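PDB 3QOO: uncharacterized protein from Thermanaerovibrio acidaminovorans, which is of unknown function but adopts a hot-dog fold and probably acts on acyl-CoA thioesters, as do fluoroacetyl-CoA-specific thioesterases. Local coordinates for residues A[63-68]-A[122-127]; A[17-22]-A[82-87]. All blocks are in the same frame, centred on the assembly; numbering follows the deposited sequence.

Contact 1 of 2, residues A[63-68]-A[122-127]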
loop_
_atom_site.group_PDB
_atom_site.type_symbol
_atom_site.label_atom_id
_atom_site.label_comp_id
_atom_site.label_asym_id
_atom_site.label_seq_id
_atom_site.Cartn_x
_atom_site.Cartn_y
_atom_site.Cartn_z
ATOM N N GLY A 63 11.230 24.251 4.726
ATOM C CA GLY A 63 10.472 23.994 5.942
ATOM C C GLY A 63 9.196 23.229 5.752
ATOM O O GLY A 63 8.511 22.969 6.747
ATOM N N PHE A 64 8.855 22.901 4.510
ATOM C CA PHE A 64 7.626 22.186 4.216
ATOM C C PHE A 64 7.942 20.909 3.437
ATOM O O PHE A 64 8.847 20.876 2.611
ATOM C CB PHE A 64 6.653 23.083 3.432
ATOM C CG PHE A 64 6.148 24.235 4.246
ATOM C CD1 PHE A 64 4.985 24.144 5.001
ATOM C CD2 PHE A 64 6.877 25.386 4.345
ATOM C CE1 PHE A 64 4.562 25.206 5.782
ATOM C CE2 PHE A 64 6.450 26.427 5.139
ATOM C CZ PHE A 64 5.312 26.349 5.844
ATOM N N VAL A 65 7.162 19.862 3.703
ATOM C CA VAL A 65 7.237 18.574 3.013
ATOM C C VAL A 65 5.820 18.050 2.830
ATOM O O VAL A 65 4.866 18.580 3.399
ATOM C CB VAL A 65 8.105 17.540 3.790
ATOM C CG1 VAL A 65 9.617 18.023 3.893
ATOM C CG2 VAL A 65 7.482 17.254 5.139
ATOM N N SER A 66 5.664 16.959 2.074
ATOM C CA SER A 66 4.358 16.309 1.943
ATOM C C SER A 66 4.320 15.005 2.740
ATOM O O SER A 66 5.349 14.369 2.948
ATOM C CB SER A 66 3.987 16.030 0.473
ATOM O OG SER A 66 4.778 15.039 -0.110
ATOM N N VAL A 67 3.119 14.628 3.169
ATOM C CA VAL A 67 2.918 13.388 3.914
ATOM C C VAL A 67 1.727 12.674 3.313
ATOM O O VAL A 67 0.745 13.276 3.006
ATOM C CB VAL A 67 2.684 13.687 5.404
ATOM C CG1 VAL A 67 2.437 12.426 6.147
ATOM C CG2 VAL A 67 3.886 14.395 6.047
ATOM N N GLY A 68 1.810 11.360 3.186
ATOM C CA GLY A 68 0.733 10.575 2.662
ATOM C C GLY A 68 -0.420 10.463 3.644
ATOM O O GLY A 68 -0.195 10.109 4.825
ATOM N N VAL A 122 2.808 19.802 4.930
ATOM C CA VAL A 122 2.973 20.069 6.342
ATOM C C VAL A 122 4.262 20.860 6.549
ATOM O O VAL A 122 5.193 20.748 5.766
ATOM C CB VAL A 122 3.032 18.725 7.177
ATOM C CG1 VAL A 122 1.816 17.814 6.953
ATOM C CG2 VAL A 122 4.314 17.935 6.901
ATOM N N SER A 123 4.295 21.605 7.653
ATOM C CA SER A 123 5.508 22.153 8.212
ATOM C C SER A 123 6.289 21.044 8.909
ATOM O O SER A 123 5.729 20.319 9.732
ATOM C CB SER A 123 5.142 23.191 9.266
ATOM O OG SER A 123 6.211 23.432 10.148
ATOM N N THR A 124 7.561 20.888 8.579
ATOM C CA THR A 124 8.403 19.866 9.204
ATOM C C THR A 124 8.462 20.130 10.718
ATOM O O THR A 124 8.464 19.197 11.512
ATOM C CB THR A 124 9.815 19.803 8.593
ATOM O OG1 THR A 124 10.463 21.027 8.844
ATOM C CG2 THR A 124 9.719 19.566 7.109
ATOM N N ASP A 125 8.534 21.406 11.120
ATOM C CA ASP A 125 8.557 21.706 12.561
ATOM C C ASP A 125 7.294 21.243 13.280
ATOM O O ASP A 125 7.347 20.614 14.331
ATOM C CB ASP A 125 8.783 23.217 12.791
ATOM C CG ASP A 125 10.218 23.679 12.450
ATOM O OD1 ASP A 125 11.145 22.839 12.276
ATOM O OD2 ASP A 125 10.424 24.904 12.357
ATOM N N LEU A 126 6.143 21.553 12.679
ATOM C CA LEU A 126 4.894 21.156 13.286
ATOM C C LEU A 126 4.716 19.644 13.267
ATOM O O LEU A 126 4.167 19.089 14.223
ATOM C CB LEU A 126 3.721 21.879 12.639
ATOM C CG LEU A 126 3.678 23.389 12.797
ATOM C CD1 LEU A 126 2.424 23.967 12.117
ATOM C CD2 LEU A 126 3.788 23.835 14.257
ATOM N N LEU A 127 5.196 18.979 12.226
ATOM C CA LEU A 127 5.146 17.519 12.150
ATOM C C LEU A 127 5.961 16.904 13.304
ATOM O O LEU A 127 5.501 16.000 13.997
ATOM C CB LEU A 127 5.710 17.036 10.805
ATOM C CG LEU A 127 5.825 15.538 10.606
ATOM C CD1 LEU A 127 4.483 14.850 10.730
ATOM C CD2 LEU A 127 6.465 15.213 9.263
HETATM O O HOH W 1 9.195 23.729 9.294
#

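Contact 2 of 2, residues A[17-22]-A[82-87]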
loop_
_atom_site.group_PDB
_atom_site.type_symbol
_atom_site.label_atom_id
_atom_site.label_comp_id
_atom_site.label_asym_id
_atom_site.label_seq_id
_atom_site.Cartn_x
_atom_site.Cartn_y
_atom_site.Cartn_z
ATOM N N ARG A 17 7.568 10.004 -14.251
ATOM C CA ARG A 17 7.633 8.591 -14.537
ATOM C C ARG A 17 8.883 8.010 -13.999
ATOM O O ARG A 17 9.912 8.684 -13.945
ATOM C CB ARG A 17 7.615 8.352 -16.022
ATOM C CG ARG A 17 6.325 8.369 -16.652
ATOM C CD ARG A 17 6.422 7.897 -18.073
ATOM N NE ARG A 17 5.135 7.594 -18.580
ATOM C CZ ARG A 17 4.878 7.169 -19.797
ATOM N NH1 ARG A 17 5.854 7.067 -20.692
ATOM N NH2 ARG A 17 3.618 6.896 -20.124
HETATM N N MSE A 18 8.835 6.722 -13.687
HETATM C CA MSE A 18 10.048 5.940 -13.528
HETATM C C MSE A 18 9.799 4.500 -13.894
HETATM O O MSE A 18 8.665 4.042 -13.890
HETATM C CB MSE A 18 10.591 6.059 -12.109
HETATM C CG MSE A 18 9.710 5.459 -11.083
HETATM SE SE MSE A 18 10.378 5.539 -9.244
HETATM C CE MSE A 18 11.667 4.193 -9.404
ATOM N N VAL A 19 10.884 3.797 -14.159
ATOM C CA VAL A 19 10.872 2.391 -14.492
ATOM C C VAL A 19 11.467 1.619 -13.333
ATOM O O VAL A 19 12.533 1.950 -12.812
ATOM C CB VAL A 19 11.618 2.055 -15.801
ATOM C CG1 VAL A 19 11.462 0.578 -16.156
ATOM C CG2 VAL A 19 11.149 2.974 -16.913
ATOM N N LYS A 20 10.724 0.609 -12.900
ATOM C CA LYS A 20 11.074 -0.175 -11.752
ATOM C C LYS A 20 11.221 -1.621 -12.203
ATOM O O LYS A 20 10.256 -2.172 -12.735
ATOM C CB LYS A 20 9.926 -0.014 -10.740
ATOM C CG LYS A 20 9.879 -0.933 -9.615
ATOM C CD LYS A 20 10.962 -0.727 -8.627
ATOM C CE LYS A 20 10.800 -1.744 -7.513
ATOM N NZ LYS A 20 11.891 -1.678 -6.490
ATOM N N LYS A 21 12.371 -2.245 -11.950
ATOM C CA LYS A 21 12.553 -3.669 -12.233
ATOM C C LYS A 21 12.024 -4.489 -11.052
ATOM O O LYS A 21 12.324 -4.211 -9.881
ATOM C CB LYS A 21 14.025 -4.041 -12.484
ATOM C CG LYS A 21 14.120 -5.400 -13.196
ATOM C CD LYS A 21 15.457 -5.734 -13.696
ATOM C CE LYS A 21 15.916 -4.742 -14.679
ATOM N NZ LYS A 21 15.440 -4.989 -16.058
ATOM N N VAL A 22 11.240 -5.505 -11.342
ATOM C CA VAL A 22 10.667 -6.319 -10.263
ATOM C C VAL A 22 11.744 -7.252 -9.734
ATOM O O VAL A 22 12.255 -8.116 -10.454
ATOM C CB VAL A 22 9.419 -7.089 -10.708
ATOM C CG1 VAL A 22 8.872 -7.921 -9.556
ATOM C CG2 VAL A 22 8.363 -6.152 -11.293
ATOM N N GLY A 82 11.683 -9.737 -12.774
ATOM C CA GLY A 82 12.486 -9.418 -13.964
ATOM C C GLY A 82 11.759 -8.510 -14.945
ATOM O O GLY A 82 12.369 -8.020 -15.904
ATOM N N ASP A 83 10.468 -8.282 -14.729
ATOM C CA ASP A 83 9.709 -7.320 -15.530
ATOM C C ASP A 83 10.168 -5.921 -15.230
ATOM O O ASP A 83 10.626 -5.653 -14.146
ATOM C CB ASP A 83 8.250 -7.429 -15.126
ATOM C CG ASP A 83 7.270 -6.817 -16.102
ATOM O OD1 ASP A 83 7.608 -6.534 -17.277
ATOM O OD2 ASP A 83 6.084 -6.697 -15.692
ATOM N N ASP A 84 10.079 -5.046 -16.226
ATOM C CA ASP A 84 10.277 -3.611 -16.041
ATOM C C ASP A 84 8.939 -2.949 -16.112
ATOM O O ASP A 84 8.249 -2.997 -17.137
ATOM C CB ASP A 84 11.232 -3.048 -17.076
ATOM C CG ASP A 84 12.625 -3.428 -16.757
ATOM O OD1 ASP A 84 13.104 -3.011 -15.693
ATOM O OD2 ASP A 84 13.234 -4.136 -17.549
ATOM N N VAL A 85 8.557 -2.336 -15.015
ATOM C CA VAL A 85 7.273 -1.669 -14.860
ATOM C C VAL A 85 7.439 -0.156 -14.876
ATOM O O VAL A 85 8.171 0.393 -14.055
ATOM C CB VAL A 85 6.564 -2.118 -13.547
ATOM C CG1 VAL A 85 5.211 -1.483 -13.440
ATOM C CG2 VAL A 85 6.455 -3.642 -13.498
ATOM N N THR A 86 6.782 0.482 -15.842
ATOM C CA THR A 86 6.794 1.941 -15.933
ATOM C C THR A 86 5.633 2.498 -15.105
ATOM O O THR A 86 4.472 2.196 -15.373
ATOM C CB THR A 86 6.694 2.404 -17.382
ATOM O OG1 THR A 86 7.799 1.857 -18.087
ATOM C CG2 THR A 86 6.667 3.911 -17.515
ATOM N N PHE A 87 5.965 3.314 -14.115
ATOM C CA PHE A 87 5.001 4.015 -13.289
ATOM C C PHE A 87 4.862 5.439 -13.755
ATOM O O PHE A 87 5.873 6.130 -13.965
ATOM C CB PHE A 87 5.442 4.029 -11.832
ATOM C CG PHE A 87 5.342 2.725 -11.115
ATOM C CD1 PHE A 87 4.389 2.547 -10.128
ATOM C CD2 PHE A 87 6.226 1.697 -11.373
ATOM C CE1 PHE A 87 4.324 1.360 -9.402
ATOM C CE2 PHE A 87 6.113 0.496 -10.660
ATOM C CZ PHE A 87 5.172 0.330 -9.686
HETATM O O HOH W 2 14.919 -7.600 -16.460
#

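Contact 1 of 2, residues A[63-68]-A[122-127]
V65 and V122 face each other as a hydrogen-bonded antiparallel pair at an edge of the hot-dog sheet within this chain, where strand 64-75 begins beside the last residues of strand 110-123, just before the chain enters helix 124-134. V122 N gives V65 O a nearly straight bond of 2.8 Å, and the V65 amide returns one to V122 O. The pairing then runs past the strand end: T124 N, already in the helix, reaches G63 O at 2.9 Å with an angle of 167° at its hydrogen. That same oxygen also accepts from a water whose own oxygen takes the D125 amide, so two of the amides of the first helical turn are tied, directly or through water, to G63. S123 is the N-cap. Its OG, anti to the backbone N (chi1 160°), accepts from L126 N at 3.2 Å, while L127 N bonds to S123 O.

On the face carrying F64 and S123, the phenyl ring lies obliquely against the backbone beneath it, with F64 CD1 3.5 Å from V122 O and CE1 next to S123 CB. The opposite face is aliphatic. V65 presents CG2 to V122 CG2, and V67 crosses V122 at about a right angle, bringing its own CG2 to the same methyl. Beyond it, V67 CG2 touches L127 CD2, which joins the helix to the strand. The second subunit packs on this side, its L35 against V67 and L127 and its A34 against V65. T124 completes the patch: with CG2 anti to the carbonyl carbon, its side chain crosses that of V65 at about a right angle and stops with T124 CG2 3.6 Å from V65 CG1.

Contact 2 of 2, residues A[17-22]-A[82-87]
R17 opens the pairing of two antiparallel strands of the hot-dog sheet, 15-21 at its outer edge within this chain and 84-95 beside it. Its chain is extended from CG to NE, and T86 CG2 lies 4.0 Å above one face of the R17 guanidinium, toward the rim; NE is hydrogen-bonded to T88 OG1. The next residue, selenomethionine M18, exchanges two backbone bonds with F87, and M18 O also sits near the plane of the F87 ring, at its edge. V19 turns to the other face of the sheet with T86 and D84: CG2 meets T86 OG1, and V19 CG1 rests 3.7 Å from D84 CB.

K20 forms the second hydrogen-bonded pair, with V85: K20 N to V85 O and V85 N to K20 O, both 2.8 Å. Its side chain runs beside that of F87, pointing the same way, K20 CB 3.8 Å from F87 CE2, until the bend at chi2 (70°) redirects CD; the amine forms a salt bridge with D26, not far from a bound sodium ion. K21 bends at chi3 and chi4, bringing NZ across to D84. K21 NZ meets the syn lone pair of D84 OD2 at 2.8 Å, makes a weak second bond to OD1, and donates to a water that in turn donates to G82 O. The pairing ends at V22, whose amide binds D83 O and whose oxygen accepts from G82 N, while its CG2 packs on V85 CG2.

The face bearing M18 and F87 is covered by helix 41-56, through Q50 and L51 on M18 and T47 and L51 on F87; a long helix packed on one face of a curved antiparallel sheet is the hallmark of the hot-dog fold. Strand 98-107 flanks strand 84-95, placing A105 against V85 and F87.

How the contacts relate
From the N terminus, after the short helix 6-9, the chain forms strand 15-21, which carries one half of contact 2, and then passes through helix 41-56 to strand 64-75, which begins with one half of contact 1. Contact 2 closes its loop when strand 84-95 returns to pair with strand 15-21. Contact 1 closes only after strands 98-107 and 110-123 have been added, so the two closures cross. Their centres lie 29 Å apart, on opposite sides of the chain's centre. As a worked example of how crossed connections build one sheet, contact 2 joins edge strand 15-21 to 84-95, while contact 1 joins edge strand 64-75 to the end of 110-123 and the start of helix 124-134.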